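Local coordinates for protein inositol monophosphatase (Zymomonas mobilis, PDB 4N81) that probably acts as a magnesium-dependent phosphatase of the inositol monophosphatase superfamily, removing phosphate from small phosphorylated substrates, at residues D18-A21 against D22-P26. Sequence-based numbering, arbitrary orientation.
Sequences DVAA and DIIRP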
ATOM      1  N   ASP A  18      11.176  -7.016  18.257  1.00 18.82           N
ATOM      2  CA  ASP A  18      10.300  -8.135  18.647  1.00 21.08           C
ATOM      3  C   ASP A  18       9.291  -7.720  19.717  1.00 22.25           C
ATOM      4  O   ASP A  18       8.088  -8.050  19.662  1.00 20.97           O
ATOM      5  CB  ASP A  18      11.108  -9.295  19.263  1.00 23.06           C
ATOM      6  CG  ASP A  18      12.004  -9.993  18.242  1.00 28.52           C
ATOM      7  OD1 ASP A  18      11.796  -9.774  17.023  1.00 25.93           O
ATOM      8  OD2 ASP A  18      12.901 -10.767  18.676  1.00 24.02           O
ATOM      9  N   VAL A  19       9.791  -6.947  20.680  1.00 24.55           N
ATOM     10  CA  VAL A  19       8.935  -6.510  21.764  1.00 25.52           C
ATOM     11  C   VAL A  19       7.825  -5.586  21.240  1.00 21.09           C
ATOM     12  O   VAL A  19       6.585  -5.740  21.573  1.00 21.26           O
ATOM     13  CB  VAL A  19       9.815  -5.853  22.845  1.00 24.92           C
ATOM     14  CG1 VAL A  19       8.981  -5.036  23.812  1.00 27.42           C
ATOM     15  CG2 VAL A  19      10.666  -6.961  23.566  1.00 24.36           C
ATOM     16  N   ALA A  20       8.246  -4.672  20.364  1.00 18.93           N
ATOM     17  CA  ALA A  20       7.252  -3.771  19.775  1.00 19.75           C
ATOM     18  C   ALA A  20       6.215  -4.543  18.935  1.00 21.32           C
ATOM     19  O   ALA A  20       4.990  -4.248  18.987  1.00 19.07           O
ATOM     20  CB  ALA A  20       7.959  -2.700  18.882  1.00 16.95           C
ATOM     21  N   ALA A  21       6.685  -5.567  18.198  1.00 17.75           N
ATOM     22  CA  ALA A  21       5.802  -6.287  17.288  1.00 16.45           C
ATOM     23  C   ALA A  21       4.716  -6.974  18.092  1.00 19.45           C
ATOM     24  O   ALA A  21       3.532  -6.951  17.704  1.00 18.49           O
ATOM     25  CB  ALA A  21       6.567  -7.364  16.476  1.00 17.60           C
ATOM     26  N   ASP A  22       5.130  -7.637  19.173  1.00 20.08           N
ATOM     27  CA  ASP A  22       4.131  -8.393  19.931  1.00 19.00           C
ATOM     28  C   ASP A  22       3.136  -7.468  20.588  1.00 23.15           C
ATOM     29  O   ASP A  22       1.997  -7.859  20.836  1.00 20.97           O
ATOM     30  CB  ASP A  22       4.768  -9.272  21.010  1.00 21.26           C
ATOM     31  CG  ASP A  22       5.621 -10.386  20.411  1.00 29.78           C
ATOM     32  OD1 ASP A  22       6.522 -10.910  21.104  1.00 32.77           O
ATOM     33  OD2 ASP A  22       5.377 -10.722  19.232  1.00 30.39           O
ATOM     34  N   ILE A  23       3.560  -6.253  20.920  1.00 18.95           N
ATOM     35  CA  ILE A  23       2.563  -5.339  21.498  1.00 19.06           C
ATOM     36  C   ILE A  23       1.581  -4.764  20.461  1.00 18.87           C
ATOM     37  O   ILE A  23       0.380  -4.629  20.715  1.00 17.96           O
ATOM     38  CB  ILE A  23       3.291  -4.206  22.209  1.00 23.95           C
ATOM     39  CG1 ILE A  23       3.911  -4.749  23.491  1.00 25.18           C
ATOM     40  CG2 ILE A  23       2.360  -3.018  22.465  1.00 23.83           C
ATOM     41  CD1 ILE A  23       5.059  -3.887  24.014  1.00 26.73           C
ATOM     42  N   ILE A  24       2.118  -4.423  19.293  1.00 16.78           N
ATOM     43  CA  ILE A  24       1.363  -3.747  18.222  1.00 15.70           C
ATOM     44  C   ILE A  24       0.392  -4.681  17.498  1.00 15.36           C
ATOM     45  O   ILE A  24      -0.739  -4.307  17.218  1.00 15.08           O
ATOM     46  CB  ILE A  24       2.338  -3.148  17.176  1.00 17.36           C
ATOM     47  CG1 ILE A  24       3.154  -1.991  17.799  1.00 17.95           C
ATOM     48  CG2 ILE A  24       1.577  -2.695  15.892  1.00 16.54           C
ATOM     49  CD1 ILE A  24       4.418  -1.540  16.906  1.00 18.04           C
ATOM     50  N   ARG A  25       0.807  -5.920  17.268  1.00 15.57           N
ATOM     51  CA  ARG A  25       0.013  -6.832  16.419  1.00 18.56           C
ATOM     52  C   ARG A  25      -1.475  -6.986  16.823  1.00 18.64           C
ATOM     53  O   ARG A  25      -2.360  -6.874  15.967  1.00 16.07           O
ATOM     54  CB  ARG A  25       0.702  -8.202  16.363  1.00 20.19           C
ATOM     55  CG  ARG A  25       0.130  -9.210  15.379  1.00 23.71           C
ATOM     56  CD  ARG A  25       0.973 -10.537  15.402  1.00 21.51           C
ATOM     57  NE  ARG A  25       2.327 -10.323  14.869  1.00 23.38           N
ATOM     58  CZ  ARG A  25       3.437 -10.344  15.617  1.00 27.83           C
ATOM     59  NH1 ARG A  25       4.651 -10.143  15.048  1.00 19.42           N
ATOM     60  NH2 ARG A  25       3.339 -10.581  16.922  1.00 30.40           N
ATOM     61  N   PRO A  26      -1.768  -7.188  18.123  1.00 16.66           N
ATOM     62  CA  PRO A  26      -3.168  -7.393  18.507  1.00 18.07           C
ATOM     63  C   PRO A  26      -4.065  -6.201  18.114  1.00 20.04           C
ATOM     64  O   PRO A  26      -5.289  -6.366  18.114  1.00 19.00           O
ATOM     65  CB  PRO A  26      -3.109  -7.539  20.041  1.00 22.51           C
ATOM     66  CG  PRO A  26      -1.734  -8.016  20.313  1.00 25.96           C
ATOM     67  CD  PRO A  26      -0.852  -7.407  19.260  1.00 17.60           C
TER
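Ala21 and Arg25 meet twice near the C-terminal end of helix 7-24, through backbone and side chain. Arg25 N donates to Ala21 O at 2.9 Å, and the Arg25 side chain, bent at its third torsion (chi3 -67°), turns back so that NH1 comes within 3.7 Å of Ala21 CB. Ala21 O lies above one guanidinium face, offset toward its rim. At the edge of the same group NH2 forms a salt bridge with Asp22 OD2 at 3.1 Å; the carboxylate oxygen, using its anti lone pair, lies only 1° out of the guanidinium plane. NH1 also forms a hydrogen bond to Pro121 O, so partners at two sites fix the rotation of the group. An alanine in place of Arg25 would probably leave Asp22 OD2 without this cationic mate and Pro121 O without the NH1 donor.

Bonds from Asp22, Ile23, Ile24 and Arg25 N to Asp18, Val19, Ala20 and Ala21 O, respectively, make the turn they span alpha-helical. The tight side is here, with Ile24 CG1, set beside its own backbone N (chi1 -67°), 3.1 Å from Ala20 O, and CD1 4.2 Å from Ala20 CB. Val19 CG1 and Ile23 CD1, side by side, are 4.1 Å apart. The solvent side is looser: Asp18 and Asp22 are exposed, their OD1 atoms 6.8 Å apart, and Asp18 pairs with Arg126.

Ile24 lies beside Ile88, predicted to belong to the catalytic magnesium site. Val19 and Ile23 pack on Ala53 of helix 42-61, Ile24 touches Thr103 of strand 102-109, and Ala20 meets both Met54 of that helix and Thr103.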